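Local coordinates for phage-like element PBSX protein XkdM (PDB 2GUJ) that probably serves as the building block of the tail tube of the phage-like element PBSX of Bacillus subtilis, at residues B[6-11]-B[28-33]; B[14-19]-B[84-89]; B[22-27]-B[61-66]; B[104-109]-B[132-137]. All blocks are in the same frame, centred on the assembly; numbering follows the deposited sequence.

From the N terminus, the short strand 9-11 pairs with the far end of strand 21-33, and interaction 1 closes the first loop. Interaction 2 starts within that loop, on strand 14-18, and reaches forward to strand 86-92, so the two contacts cross. Interaction 3 runs from the first half of strand 21-33 to strand 57-63; it also crosses interaction 1 but lies wholly within the span of interaction 2. Interaction 4 comes later in series, joining strand 103-109 to the chain up to strand 136-138. All four belong to one antiparallel sheet, probably curled into a barrel-like form. They meet in its apolar interior, where F29 touches L88, A61 and L106, and I9 and V33 touch F137.

Interaction 1: residues B[6-11]-B[28-33]; sequences QNTISG and TFEANV
Backbone hydrogen bonds set the antiparallel register of 6-11 against 28-33. The A31 N-H reaches I9 O at 2.6 Å, nearly along the C=O axis, and G11 N gives a bond to F29 O at 3.2 Å from above the carbonyl plane. A31 O receives two weak bonds, from I9 N and from T8 OG1, whose hydroxyl stands anti to its backbone N (chi1 -173°).

Apolar packing fills the side carrying I9, F29 and A31. I9 sets its CG2 branch 3.5 Å from A31 CB; the small alanine lets the branch lie close over the neighbouring strand. One face of the F29 ring covers G11 N, and a glycine suits this place, with the ring lying over its backbone.

On the other side S10 CB meets E30 CB at 3.5 Å, while S10 OG bonds to D93. The extended E30 chain crosses T8 obliquely and packs on E127 of the second subunit. At the end, the V33 CG2 methyl touches N7 ND2, the two side chains crossing at about a right angle.

The chemistry implies a two-sided ribbon: I9, F29 and A31 face the apolar interior with V104, L106 and F134, whereas S10 and E30 carry the polar side.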
loop_
_atom_site.group_PDB
_atom_site.type_symbol
_atom_site.label_atom_id
_atom_site.label_comp_id
_atom_site.label_asym_id
_atom_site.label_seq_id
_atom_site.Cartn_x
_atom_site.Cartn_y
_atom_site.Cartn_z
ATOM N N GLN B 6 -5.565 -3.698 11.140
ATOM C CA GLN B 6 -4.685 -3.582 12.294
ATOM C C GLN B 6 -3.796 -4.821 12.400
ATOM O O GLN B 6 -3.010 -4.962 13.336
ATOM C CB GLN B 6 -5.493 -3.430 13.590
ATOM C CG GLN B 6 -4.736 -2.718 14.692
ATOM C CD GLN B 6 -4.349 -1.300 14.302
ATOM O OE1 GLN B 6 -5.212 -0.434 14.138
ATOM N NE2 GLN B 6 -3.047 -1.059 14.148
ATOM N N ASN B 7 -3.925 -5.715 11.424
ATOM C CA ASN B 7 -3.127 -6.945 11.359
ATOM C C ASN B 7 -1.773 -6.556 10.771
ATOM O O ASN B 7 -1.096 -7.355 10.125
ATOM C CB ASN B 7 -3.814 -7.962 10.442
ATOM C CG ASN B 7 -3.253 -9.364 10.596
ATOM O OD1 ASN B 7 -3.637 -10.275 9.869
ATOM N ND2 ASN B 7 -2.343 -9.544 11.551
ATOM N N THR B 8 -1.390 -5.310 11.019
ATOM C CA THR B 8 -0.155 -4.735 10.510
ATOM C C THR B 8 1.072 -5.120 11.345
ATOM O O THR B 8 0.956 -5.855 12.329
ATOM C CB THR B 8 -0.320 -3.207 10.443
ATOM O OG1 THR B 8 0.811 -2.614 9.801
ATOM C CG2 THR B 8 -0.484 -2.632 11.844
ATOM N N ILE B 9 2.237 -4.622 10.940
ATOM C CA ILE B 9 3.511 -4.907 11.601
ATOM C C ILE B 9 4.540 -3.952 11.032
ATOM O O ILE B 9 4.676 -3.848 9.810
ATOM C CB ILE B 9 4.031 -6.304 11.265
ATOM C CG1 ILE B 9 5.452 -6.481 11.823
ATOM C CG2 ILE B 9 4.051 -6.479 9.767
ATOM C CD1 ILE B 9 6.104 -7.799 11.468
ATOM N N SER B 10 5.284 -3.273 11.895
ATOM C CA SER B 10 6.284 -2.343 11.406
ATOM C C SER B 10 7.420 -2.183 12.394
ATOM O O SER B 10 7.270 -2.468 13.578
ATOM C CB SER B 10 5.649 -0.990 11.164
ATOM O OG SER B 10 5.788 -0.213 12.327
ATOM N N GLY B 11 8.557 -1.711 11.903
ATOM C CA GLY B 11 9.693 -1.522 12.775
ATOM C C GLY B 11 10.657 -0.436 12.331
ATOM O O GLY B 11 10.866 -0.212 11.141
ATOM N N THR B 28 12.305 3.425 8.374
ATOM C CA THR B 28 10.943 2.995 8.609
ATOM C C THR B 28 10.440 2.039 7.539
ATOM O O THR B 28 10.657 2.240 6.340
ATOM C CB THR B 28 10.002 4.192 8.665
ATOM O OG1 THR B 28 8.650 3.728 8.729
ATOM C CG2 THR B 28 10.176 5.056 7.411
ATOM N N PHE B 29 9.767 0.995 7.997
ATOM C CA PHE B 29 9.189 -0.005 7.117
ATOM C C PHE B 29 7.948 -0.517 7.824
ATOM O O PHE B 29 7.894 -0.524 9.053
ATOM C CB PHE B 29 10.190 -1.139 6.881
ATOM C CG PHE B 29 10.031 -2.300 7.805
ATOM C CD1 PHE B 29 9.074 -3.271 7.554
ATOM C CD2 PHE B 29 10.796 -2.393 8.964
ATOM C CE1 PHE B 29 8.873 -4.319 8.447
ATOM C CE2 PHE B 29 10.605 -3.438 9.863
ATOM C CZ PHE B 29 9.636 -4.404 9.608
ATOM N N GLU B 30 6.948 -0.929 7.056
ATOM C CA GLU B 30 5.714 -1.444 7.641
ATOM C C GLU B 30 5.104 -2.506 6.733
ATOM O O GLU B 30 4.684 -2.208 5.617
ATOM C CB GLU B 30 4.714 -0.305 7.846
ATOM C CG GLU B 30 3.378 -0.744 8.451
ATOM C CD GLU B 30 2.326 0.358 8.415
ATOM O OE1 GLU B 30 1.901 0.747 7.299
ATOM O OE2 GLU B 30 1.915 0.838 9.500
ATOM N N ALA B 31 5.049 -3.742 7.219
ATOM C CA ALA B 31 4.510 -4.841 6.432
ATOM C C ALA B 31 3.082 -5.168 6.801
ATOM O O ALA B 31 2.460 -4.450 7.568
ATOM C CB ALA B 31 5.388 -6.074 6.593
ATOM N N ASN B 32 2.589 -6.286 6.278
ATOM C CA ASN B 32 1.213 -6.723 6.508
ATOM C C ASN B 32 0.977 -8.227 6.368
ATOM O O ASN B 32 0.638 -8.684 5.272
ATOM C CB ASN B 32 0.293 -6.027 5.505
ATOM C CG ASN B 32 -0.154 -4.667 5.968
ATOM O OD1 ASN B 32 -0.887 -4.550 6.950
ATOM N ND2 ASN B 32 0.269 -3.624 5.257
ATOM N N VAL B 33 1.121 -9.013 7.433
ATOM C CA VAL B 33 0.855 -10.443 7.266
ATOM C C VAL B 33 -0.519 -10.635 6.628
ATOM O O VAL B 33 -1.512 -10.111 7.120
ATOM C CB VAL B 33 0.877 -11.200 8.596
ATOM C CG1 VAL B 33 2.304 -11.578 8.951
ATOM C CG2 VAL B 33 0.275 -10.344 9.693
#

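Interaction 2: residues B[14-19]-B[84-89]; sequences GRLFLD and PYFTLQ
Two phenyl rings stand on different sides of this strand pair. The F17 ring turns its edge to the backbone: R15 O lies in its plane at the rim, and T87 O is also near that plane, 3.9 Å from F17 CD1. The F86 ring is met obliquely by methyls of L16 and L18, and F111 joins it edge to face. L16 and F86 lie side by side and point the same way, L16 CD1 being 3.6 Å from F86 CD2. L16 reaches it with CG in the crowded position between backbone N and carbonyl carbon (chi1 79°).

Strands 14-18 and 86-89 run antiparallel. R15-Q89 and F17-T87 are hydrogen-bonded pairs: Q89 N bonds R15 O at 2.8 Å, F17 N bonds T87 O, and T87 N returns a bond to F17 O, each donor standing above the carbonyl plane. R15 N to Q89 O is weak though almost straight. Between them L16 and L88 form a non-hydrogen-bonded pair with their CB atoms 4.2 Å apart, and the CA of L16 directs a C-H at T87 O.

At the end of strand 14-18, L18 CD1 packs 4.3 Å from CB of P84, which precedes strand 86-89. R15 turns to E13 in a salt bridge, and Q89 OE1 has a weak bond from R103.

L16, F86 and L88 thus suit the buried side, where helix 68-79 covers F86 and P84 and strand 103-109 covers L88, while R15, T87 and Q89 give the reverse side a polar character, F17 sharing it as a partly exposed ring.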
loop_
_atom_site.group_PDB
_atom_site.type_symbol
_atom_site.label_atom_id
_atom_site.label_comp_id
_atom_site.label_asym_id
_atom_site.label_seq_id
_atom_site.Cartn_x
_atom_site.Cartn_y
_atom_site.Cartn_z
ATOM N N GLY B 14 16.362 -0.523 10.189
ATOM C CA GLY B 14 16.736 -1.904 9.917
ATOM C C GLY B 14 17.728 -2.060 8.775
ATOM O O GLY B 14 18.037 -1.099 8.074
ATOM N N ARG B 15 18.233 -3.276 8.592
ATOM C CA ARG B 15 19.196 -3.564 7.537
ATOM C C ARG B 15 18.809 -4.846 6.793
ATOM O O ARG B 15 18.418 -5.830 7.427
ATOM C CB ARG B 15 20.596 -3.722 8.142
ATOM C CG ARG B 15 21.255 -2.425 8.614
ATOM C CD ARG B 15 20.702 -1.912 9.937
ATOM N NE ARG B 15 20.863 -0.460 10.030
ATOM C CZ ARG B 15 20.645 0.257 11.130
ATOM N NH1 ARG B 15 20.257 -0.348 12.248
ATOM N NH2 ARG B 15 20.803 1.581 11.107
ATOM N N LEU B 16 18.905 -4.846 5.461
ATOM C CA LEU B 16 18.554 -6.051 4.685
ATOM C C LEU B 16 19.819 -6.689 4.097
ATOM O O LEU B 16 20.634 -6.017 3.475
ATOM C CB LEU B 16 17.570 -5.714 3.555
ATOM C CG LEU B 16 18.185 -5.079 2.310
ATOM C CD1 LEU B 16 17.143 -4.947 1.203
ATOM C CD2 LEU B 16 18.755 -3.736 2.688
ATOM N N PHE B 17 19.965 -7.996 4.283
ATOM C CA PHE B 17 21.164 -8.695 3.834
ATOM C C PHE B 17 20.958 -9.640 2.660
ATOM O O PHE B 17 20.108 -10.519 2.712
ATOM C CB PHE B 17 21.762 -9.484 5.011
ATOM C CG PHE B 17 22.025 -8.649 6.243
ATOM C CD1 PHE B 17 21.014 -7.878 6.816
ATOM C CD2 PHE B 17 23.278 -8.636 6.835
ATOM C CE1 PHE B 17 21.252 -7.108 7.955
ATOM C CE2 PHE B 17 23.518 -7.872 7.969
ATOM C CZ PHE B 17 22.503 -7.107 8.531
ATOM N N LEU B 18 21.725 -9.459 1.589
ATOM C CA LEU B 18 21.590 -10.354 0.450
ATOM C C LEU B 18 22.625 -11.437 0.692
ATOM O O LEU B 18 23.832 -11.188 0.681
ATOM C CB LEU B 18 21.860 -9.624 -0.864
ATOM C CG LEU B 18 21.334 -10.353 -2.108
ATOM C CD1 LEU B 18 21.322 -9.401 -3.304
ATOM C CD2 LEU B 18 22.208 -11.556 -2.400
ATOM N N ASP B 19 22.128 -12.637 0.942
ATOM C CA ASP B 19 22.969 -13.780 1.244
ATOM C C ASP B 19 24.230 -13.456 2.059
ATOM O O ASP B 19 25.246 -14.132 1.928
ATOM C CB ASP B 19 23.364 -14.519 -0.025
ATOM C CG ASP B 19 23.628 -15.984 0.242
ATOM O OD1 ASP B 19 24.040 -16.290 1.383
ATOM O OD2 ASP B 19 23.430 -16.824 -0.667
ATOM N N PRO B 84 15.898 -10.584 -6.717
ATOM C CA PRO B 84 16.560 -11.329 -5.645
ATOM C C PRO B 84 15.770 -11.321 -4.341
ATOM O O PRO B 84 14.878 -10.499 -4.155
ATOM C CB PRO B 84 17.883 -10.594 -5.510
ATOM C CG PRO B 84 17.467 -9.172 -5.699
ATOM C CD PRO B 84 16.523 -9.257 -6.889
ATOM N N TYR B 85 16.110 -12.241 -3.448
ATOM C CA TYR B 85 15.455 -12.330 -2.155
ATOM C C TYR B 85 16.359 -11.812 -1.053
ATOM O O TYR B 85 17.320 -12.482 -0.673
ATOM C CB TYR B 85 15.113 -13.773 -1.809
ATOM C CG TYR B 85 13.914 -14.350 -2.505
ATOM C CD1 TYR B 85 12.749 -13.608 -2.676
ATOM C CD2 TYR B 85 13.915 -15.674 -2.933
ATOM C CE1 TYR B 85 11.615 -14.174 -3.260
ATOM C CE2 TYR B 85 12.787 -16.244 -3.512
ATOM C CZ TYR B 85 11.643 -15.485 -3.673
ATOM O OH TYR B 85 10.539 -16.032 -4.272
ATOM N N PHE B 86 16.066 -10.632 -0.532
ATOM C CA PHE B 86 16.874 -10.092 0.547
ATOM C C PHE B 86 16.184 -10.441 1.869
ATOM O O PHE B 86 14.993 -10.776 1.894
ATOM C CB PHE B 86 17.002 -8.569 0.436
ATOM C CG PHE B 86 16.851 -8.035 -0.959
ATOM C CD1 PHE B 86 15.708 -8.306 -1.702
ATOM C CD2 PHE B 86 17.825 -7.213 -1.509
ATOM C CE1 PHE B 86 15.525 -7.758 -2.976
ATOM C CE2 PHE B 86 17.656 -6.654 -2.783
ATOM C CZ PHE B 86 16.501 -6.931 -3.518
ATOM N N THR B 87 16.938 -10.385 2.960
ATOM C CA THR B 87 16.399 -10.669 4.281
ATOM C C THR B 87 16.471 -9.375 5.075
ATOM O O THR B 87 17.559 -8.916 5.425
ATOM C CB THR B 87 17.223 -11.735 4.989
ATOM O OG1 THR B 87 16.899 -13.010 4.426
ATOM C CG2 THR B 87 16.957 -11.723 6.500
ATOM N N LEU B 88 15.312 -8.793 5.362
ATOM C CA LEU B 88 15.260 -7.530 6.081
ATOM C C LEU B 88 15.194 -7.729 7.590
ATOM O O LEU B 88 14.173 -8.166 8.129
ATOM C CB LEU B 88 14.063 -6.704 5.580
ATOM C CG LEU B 88 14.017 -5.299 6.192
ATOM C CD1 LEU B 88 13.019 -4.396 5.467
ATOM C CD2 LEU B 88 13.660 -5.424 7.666
ATOM N N GLN B 89 16.267 -7.366 8.281
ATOM C CA GLN B 89 16.296 -7.551 9.727
ATOM C C GLN B 89 16.354 -6.240 10.511
ATOM O O GLN B 89 17.428 -5.682 10.724
ATOM C CB GLN B 89 17.473 -8.446 10.105
ATOM C CG GLN B 89 17.347 -9.024 11.489
ATOM C CD GLN B 89 18.398 -10.070 11.772
ATOM O OE1 GLN B 89 18.470 -10.613 12.879
ATOM N NE2 GLN B 89 19.223 -10.364 10.769
#

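Interaction 3: residues B[22-27]-B[61-66]; sequences EMAHIK and ATFYKV
K27 NZ is gripped twice: by a salt bridge to E13 OE2 and by a cation-pi contact with Y64, its nitrogen 3.8 Å from the ring centroid and 19° off the normal. The lysine bends at chi2 (62°) and runs alongside the tyrosine, so that its CD packs 3.4 Å from Y64 CB before the ammonium comes over the face, offset toward the rim. K65 CB lies over the opposite face, and H25 O is at the ring edge.

The backbone link is thin. Y64 N bonds H25 O at 3.3 Å, with the oxygen's place less certain, and K27 N has a weak bond to T62 O. H25 is the centre of an inverse gamma turn, and its imidazole is bonded within its own strand: NE2 bonds E22 OE1 at 2.7 Å, the oxygen being near the ring plane of H25 but approached from above the carboxylate plane.

On the inner side, I26 and F63 form the antiparallel non-hydrogen-bonded pair of the strands 22-27 and 61-63. I26 CD1 sits squarely over the centre of the F63 ring, 3.6 Å from its centroid and 7° off the normal, a CH-pi contact; the same methyl touches A61 CB at 3.4 Å. A24 CB lies in plane at the ring's edge, 3.5 Å from F63 CD2.

E22 would tend to favour a protonated H25; the nearby but poorly ordered K65 may weaken that tendency. Long, cationic K27 and electron-rich Y64 suit the more exposed border, whereas apolar I26, F63, A24 and A61 suit the buried side.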
loop_
_atom_site.group_PDB
_atom_site.type_symbol
_atom_site.label_atom_id
_atom_site.label_comp_id
_atom_site.label_asym_id
_atom_site.label_seq_id
_atom_site.Cartn_x
_atom_site.Cartn_y
_atom_site.Cartn_z
ATOM N N GLU B 22 25.360 -6.770 3.665
ATOM C CA GLU B 22 24.411 -5.755 4.080
ATOM C C GLU B 22 24.336 -4.852 2.854
ATOM O O GLU B 22 25.359 -4.548 2.249
ATOM C CB GLU B 22 24.938 -4.999 5.291
ATOM C CG GLU B 22 23.826 -4.450 6.152
ATOM C CD GLU B 22 24.321 -3.491 7.216
ATOM O OE1 GLU B 22 25.015 -2.513 6.849
ATOM O OE2 GLU B 22 24.006 -3.704 8.412
HETATM N N MSE B 23 23.141 -4.424 2.467
HETATM C CA MSE B 23 23.046 -3.622 1.256
HETATM C C MSE B 23 22.172 -2.372 1.253
HETATM O O MSE B 23 21.902 -1.810 0.188
HETATM C CB MSE B 23 22.636 -4.542 0.113
HETATM C CG MSE B 23 23.544 -5.741 0.015
HETATM SE SE MSE B 23 23.839 -6.376 -1.775
HETATM C CE MSE B 23 24.919 -4.904 -2.440
ATOM N N ALA B 24 21.738 -1.937 2.429
ATOM C CA ALA B 24 20.913 -0.741 2.541
ATOM C C ALA B 24 20.389 -0.578 3.950
ATOM O O ALA B 24 19.684 -1.441 4.473
ATOM C CB ALA B 24 19.747 -0.788 1.566
ATOM N N HIS B 25 20.756 0.528 4.573
ATOM C CA HIS B 25 20.286 0.801 5.913
ATOM C C HIS B 25 18.906 1.376 5.719
ATOM O O HIS B 25 18.728 2.591 5.665
ATOM C CB HIS B 25 21.206 1.805 6.605
ATOM C CG HIS B 25 22.561 1.251 6.907
ATOM N ND1 HIS B 25 23.494 1.923 7.671
ATOM C CD2 HIS B 25 23.133 0.069 6.572
ATOM C CE1 HIS B 25 24.576 1.178 7.795
ATOM N NE2 HIS B 25 24.384 0.046 7.136
ATOM N N ILE B 26 17.933 0.483 5.590
ATOM C CA ILE B 26 16.552 0.879 5.390
ATOM C C ILE B 26 15.895 1.379 6.670
ATOM O O ILE B 26 15.948 0.727 7.710
ATOM C CB ILE B 26 15.735 -0.283 4.825
ATOM C CG1 ILE B 26 14.271 0.128 4.708
ATOM C CG2 ILE B 26 15.898 -1.510 5.712
ATOM C CD1 ILE B 26 13.618 -0.347 3.432
ATOM N N LYS B 27 15.269 2.544 6.584
ATOM C CA LYS B 27 14.617 3.128 7.745
ATOM C C LYS B 27 13.227 2.568 7.961
ATOM O O LYS B 27 12.991 1.382 7.767
ATOM C CB LYS B 27 14.530 4.641 7.602
ATOM C CG LYS B 27 15.232 5.395 8.713
ATOM C CD LYS B 27 16.720 5.092 8.728
ATOM C CE LYS B 27 17.452 6.057 9.631
ATOM N NZ LYS B 27 18.916 5.778 9.709
ATOM N N ALA B 61 8.296 0.101 2.569
ATOM C CA ALA B 61 9.370 0.564 3.412
ATOM C C ALA B 61 10.131 1.631 2.674
ATOM O O ALA B 61 10.075 1.698 1.447
ATOM C CB ALA B 61 10.275 -0.581 3.745
ATOM N N THR B 62 10.841 2.468 3.417
ATOM C CA THR B 62 11.625 3.533 2.811
ATOM C C THR B 62 13.091 3.396 3.178
ATOM O O THR B 62 13.433 3.126 4.329
ATOM C CB THR B 62 11.128 4.928 3.254
ATOM O OG1 THR B 62 10.736 4.893 4.635
ATOM C CG2 THR B 62 9.953 5.359 2.393
ATOM N N PHE B 63 13.964 3.583 2.198
ATOM C CA PHE B 63 15.382 3.466 2.461
ATOM C C PHE B 63 15.995 4.769 2.948
ATOM O O PHE B 63 15.521 5.862 2.619
ATOM C CB PHE B 63 16.107 2.968 1.212
ATOM C CG PHE B 63 15.690 1.586 0.773
ATOM C CD1 PHE B 63 14.422 1.357 0.231
ATOM C CD2 PHE B 63 16.570 0.513 0.894
ATOM C CE1 PHE B 63 14.039 0.080 -0.188
ATOM C CE2 PHE B 63 16.195 -0.767 0.477
ATOM C CZ PHE B 63 14.922 -0.981 -0.067
ATOM N N TYR B 64 17.043 4.628 3.757
ATOM C CA TYR B 64 17.777 5.756 4.327
ATOM C C TYR B 64 18.886 6.198 3.371
ATOM O O TYR B 64 18.828 7.288 2.813
ATOM C CB TYR B 64 18.340 5.360 5.713
ATOM C CG TYR B 64 19.621 6.065 6.146
ATOM C CD1 TYR B 64 19.705 7.462 6.193
ATOM C CD2 TYR B 64 20.758 5.326 6.484
ATOM C CE1 TYR B 64 20.895 8.100 6.563
ATOM C CE2 TYR B 64 21.945 5.954 6.854
ATOM C CZ TYR B 64 22.013 7.335 6.889
ATOM O OH TYR B 64 23.207 7.936 7.227
ATOM N N LYS B 65 19.890 5.353 3.172
ATOM C CA LYS B 65 20.984 5.697 2.262
ATOM C C LYS B 65 21.056 4.663 1.138
ATOM O O LYS B 65 20.547 3.552 1.280
ATOM C CB LYS B 65 22.323 5.730 3.014
ATOM C CG LYS B 65 22.621 4.452 3.807
ATOM C CD LYS B 65 24.096 4.334 4.189
ATOM C CE LYS B 65 24.558 5.496 5.062
ATOM N NZ LYS B 65 25.972 5.342 5.518
ATOM N N VAL B 66 21.683 5.028 0.024
ATOM C CA VAL B 66 21.806 4.099 -1.088
ATOM C C VAL B 66 23.215 4.014 -1.632
ATOM O O VAL B 66 23.713 4.950 -2.251
ATOM C CB VAL B 66 20.886 4.467 -2.248
ATOM C CG1 VAL B 66 20.898 3.342 -3.283
ATOM C CG2 VAL B 66 19.489 4.717 -1.739
#

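Interaction 4: residues B[104-109]-B[132-137]; sequences VTLYDV and FTFEDF
L106 crosses F134 obliquely and lays its CD1 methyl over one face of the ring, 4.0 Å from the centroid and 24° off the normal. F134 presents that face because its CG stands between backbone N and carbonyl carbon (chi1 61°). The same methyl reaches F137 CB, while V104 CG1 lies at the edge of the F137 ring. V109 meets F132 at a slant, V109 CG2 4.0 Å from F132 CD1.

The backbone carrying L106 and V109 turns a corner at 107-108 in a type II beta turn, with D108 at a positive phi, so the chain before and after it serves different faces, consistent with the barrel-like folding of phage tail tube proteins. Y107 O receives a hydrogen bond from E135 N at 2.9 Å, in the carbonyl plane, and a weak one from D136 N; Y107 N gives a weak bond to D136 O.

Y107 and D136 run side by side, ring and carboxylate 51° apart, with D136 OD1 3.8 Å from Y107 CD2. Their polar ends go elsewhere: the tyrosine hydroxyl to D138, D136 OD2 into a salt bridge with R46. The D108 and E135 side chains meet at CB, their like-charged carboxylates further off.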
loop_
_atom_site.group_PDB
_atom_site.type_symbol
_atom_site.label_atom_id
_atom_site.label_comp_id
_atom_site.label_asym_id
_atom_site.label_seq_id
_atom_site.Cartn_x
_atom_site.Cartn_y
_atom_site.Cartn_z
ATOM N N VAL B 104 13.016 -7.956 14.375
ATOM C CA VAL B 104 12.065 -8.528 13.445
ATOM C C VAL B 104 12.796 -8.824 12.161
ATOM O O VAL B 104 13.487 -7.957 11.632
ATOM C CB VAL B 104 10.983 -7.526 13.097
ATOM C CG1 VAL B 104 9.832 -8.218 12.415
ATOM C CG2 VAL B 104 10.547 -6.814 14.340
ATOM N N THR B 105 12.681 -10.039 11.657
ATOM C CA THR B 105 13.318 -10.311 10.390
ATOM C C THR B 105 12.175 -10.587 9.428
ATOM O O THR B 105 11.096 -11.005 9.848
ATOM C CB THR B 105 14.236 -11.523 10.458
ATOM O OG1 THR B 105 13.462 -12.709 10.263
ATOM C CG2 THR B 105 14.951 -11.580 11.810
ATOM N N LEU B 106 12.387 -10.314 8.148
ATOM C CA LEU B 106 11.363 -10.565 7.140
ATOM C C LEU B 106 11.992 -11.444 6.103
ATOM O O LEU B 106 12.682 -10.968 5.199
ATOM C CB LEU B 106 10.891 -9.272 6.481
ATOM C CG LEU B 106 9.852 -8.490 7.286
ATOM C CD1 LEU B 106 8.700 -9.413 7.660
ATOM C CD2 LEU B 106 10.485 -7.936 8.530
ATOM N N TYR B 107 11.758 -12.739 6.232
ATOM C CA TYR B 107 12.331 -13.668 5.285
ATOM C C TYR B 107 11.781 -13.446 3.908
ATOM O O TYR B 107 10.586 -13.231 3.722
ATOM C CB TYR B 107 12.089 -15.099 5.731
ATOM C CG TYR B 107 12.596 -15.329 7.124
ATOM C CD1 TYR B 107 13.728 -14.656 7.595
ATOM C CD2 TYR B 107 11.937 -16.196 7.985
ATOM C CE1 TYR B 107 14.183 -14.835 8.889
ATOM C CE2 TYR B 107 12.380 -16.384 9.285
ATOM C CZ TYR B 107 13.504 -15.695 9.733
ATOM O OH TYR B 107 13.905 -15.832 11.043
ATOM N N ASP B 108 12.697 -13.455 2.957
ATOM C CA ASP B 108 12.397 -13.274 1.559
ATOM C C ASP B 108 11.627 -12.041 1.147
ATOM O O ASP B 108 10.752 -12.117 0.283
ATOM C CB ASP B 108 11.721 -14.525 1.016
ATOM C CG ASP B 108 12.718 -15.484 0.421
ATOM O OD1 ASP B 108 13.810 -15.667 1.006
ATOM O OD2 ASP B 108 12.412 -16.045 -0.645
ATOM N N VAL B 109 11.945 -10.906 1.766
ATOM C CA VAL B 109 11.314 -9.656 1.370
ATOM C C VAL B 109 11.813 -9.559 -0.067
ATOM O O VAL B 109 12.906 -10.040 -0.363
ATOM C CB VAL B 109 11.855 -8.445 2.169
ATOM C CG1 VAL B 109 12.915 -8.908 3.157
ATOM C CG2 VAL B 109 12.431 -7.396 1.210
ATOM N N PHE B 132 7.217 -4.182 -1.504
ATOM C CA PHE B 132 8.027 -5.388 -1.473
ATOM C C PHE B 132 7.171 -6.498 -0.936
ATOM O O PHE B 132 6.115 -6.229 -0.379
ATOM C CB PHE B 132 9.270 -5.174 -0.603
ATOM C CG PHE B 132 8.987 -5.122 0.868
ATOM C CD1 PHE B 132 8.612 -6.272 1.559
ATOM C CD2 PHE B 132 9.102 -3.925 1.571
ATOM C CE1 PHE B 132 8.351 -6.235 2.924
ATOM C CE2 PHE B 132 8.841 -3.879 2.946
ATOM C CZ PHE B 132 8.466 -5.040 3.623
ATOM N N THR B 133 7.586 -7.743 -1.094
ATOM C CA THR B 133 6.739 -8.804 -0.583
ATOM C C THR B 133 7.508 -9.925 0.067
ATOM O O THR B 133 8.077 -10.792 -0.607
ATOM C CB THR B 133 5.843 -9.416 -1.676
ATOM O OG1 THR B 133 6.645 -10.210 -2.562
ATOM C CG2 THR B 133 5.143 -8.323 -2.465
ATOM N N PHE B 134 7.509 -9.913 1.393
ATOM C CA PHE B 134 8.202 -10.936 2.159
ATOM C C PHE B 134 7.398 -12.219 2.095
ATOM O O PHE B 134 6.224 -12.182 1.767
ATOM C CB PHE B 134 8.351 -10.492 3.609
ATOM C CG PHE B 134 7.049 -10.255 4.305
ATOM C CD1 PHE B 134 6.280 -9.128 4.023
ATOM C CD2 PHE B 134 6.596 -11.159 5.253
ATOM C CE1 PHE B 134 5.084 -8.909 4.678
ATOM C CE2 PHE B 134 5.409 -10.956 5.912
ATOM C CZ PHE B 134 4.645 -9.824 5.626
ATOM N N GLU B 135 8.026 -13.349 2.394
ATOM C CA GLU B 135 7.333 -14.632 2.356
ATOM C C GLU B 135 7.204 -15.212 3.749
ATOM O O GLU B 135 6.652 -16.293 3.928
ATOM C CB GLU B 135 8.082 -15.622 1.461
ATOM C CG GLU B 135 7.388 -15.940 0.160
ATOM C CD GLU B 135 7.016 -14.688 -0.615
ATOM O OE1 GLU B 135 5.939 -14.115 -0.317
ATOM O OE2 GLU B 135 7.797 -14.279 -1.514
ATOM N N ASP B 136 7.736 -14.500 4.732
ATOM C CA ASP B 136 7.658 -14.945 6.114
ATOM C C ASP B 136 8.280 -13.875 7.001
ATOM O O ASP B 136 9.209 -13.183 6.588
ATOM C CB ASP B 136 8.392 -16.268 6.292
ATOM C CG ASP B 136 8.198 -16.838 7.662
ATOM O OD1 ASP B 136 8.208 -16.044 8.617
ATOM O OD2 ASP B 136 8.043 -18.066 7.805
ATOM N N PHE B 137 7.757 -13.742 8.214
ATOM C CA PHE B 137 8.232 -12.747 9.158
ATOM C C PHE B 137 8.626 -13.432 10.454
ATOM O O PHE B 137 8.283 -14.590 10.660
ATOM C CB PHE B 137 7.131 -11.728 9.394
ATOM C CG PHE B 137 6.375 -11.923 10.665
ATOM C CD1 PHE B 137 6.775 -11.264 11.818
ATOM C CD2 PHE B 137 5.249 -12.732 10.710
ATOM C CE1 PHE B 137 6.064 -11.394 13.001
ATOM C CE2 PHE B 137 4.531 -12.871 11.888
ATOM C CZ PHE B 137 4.943 -12.197 13.037
#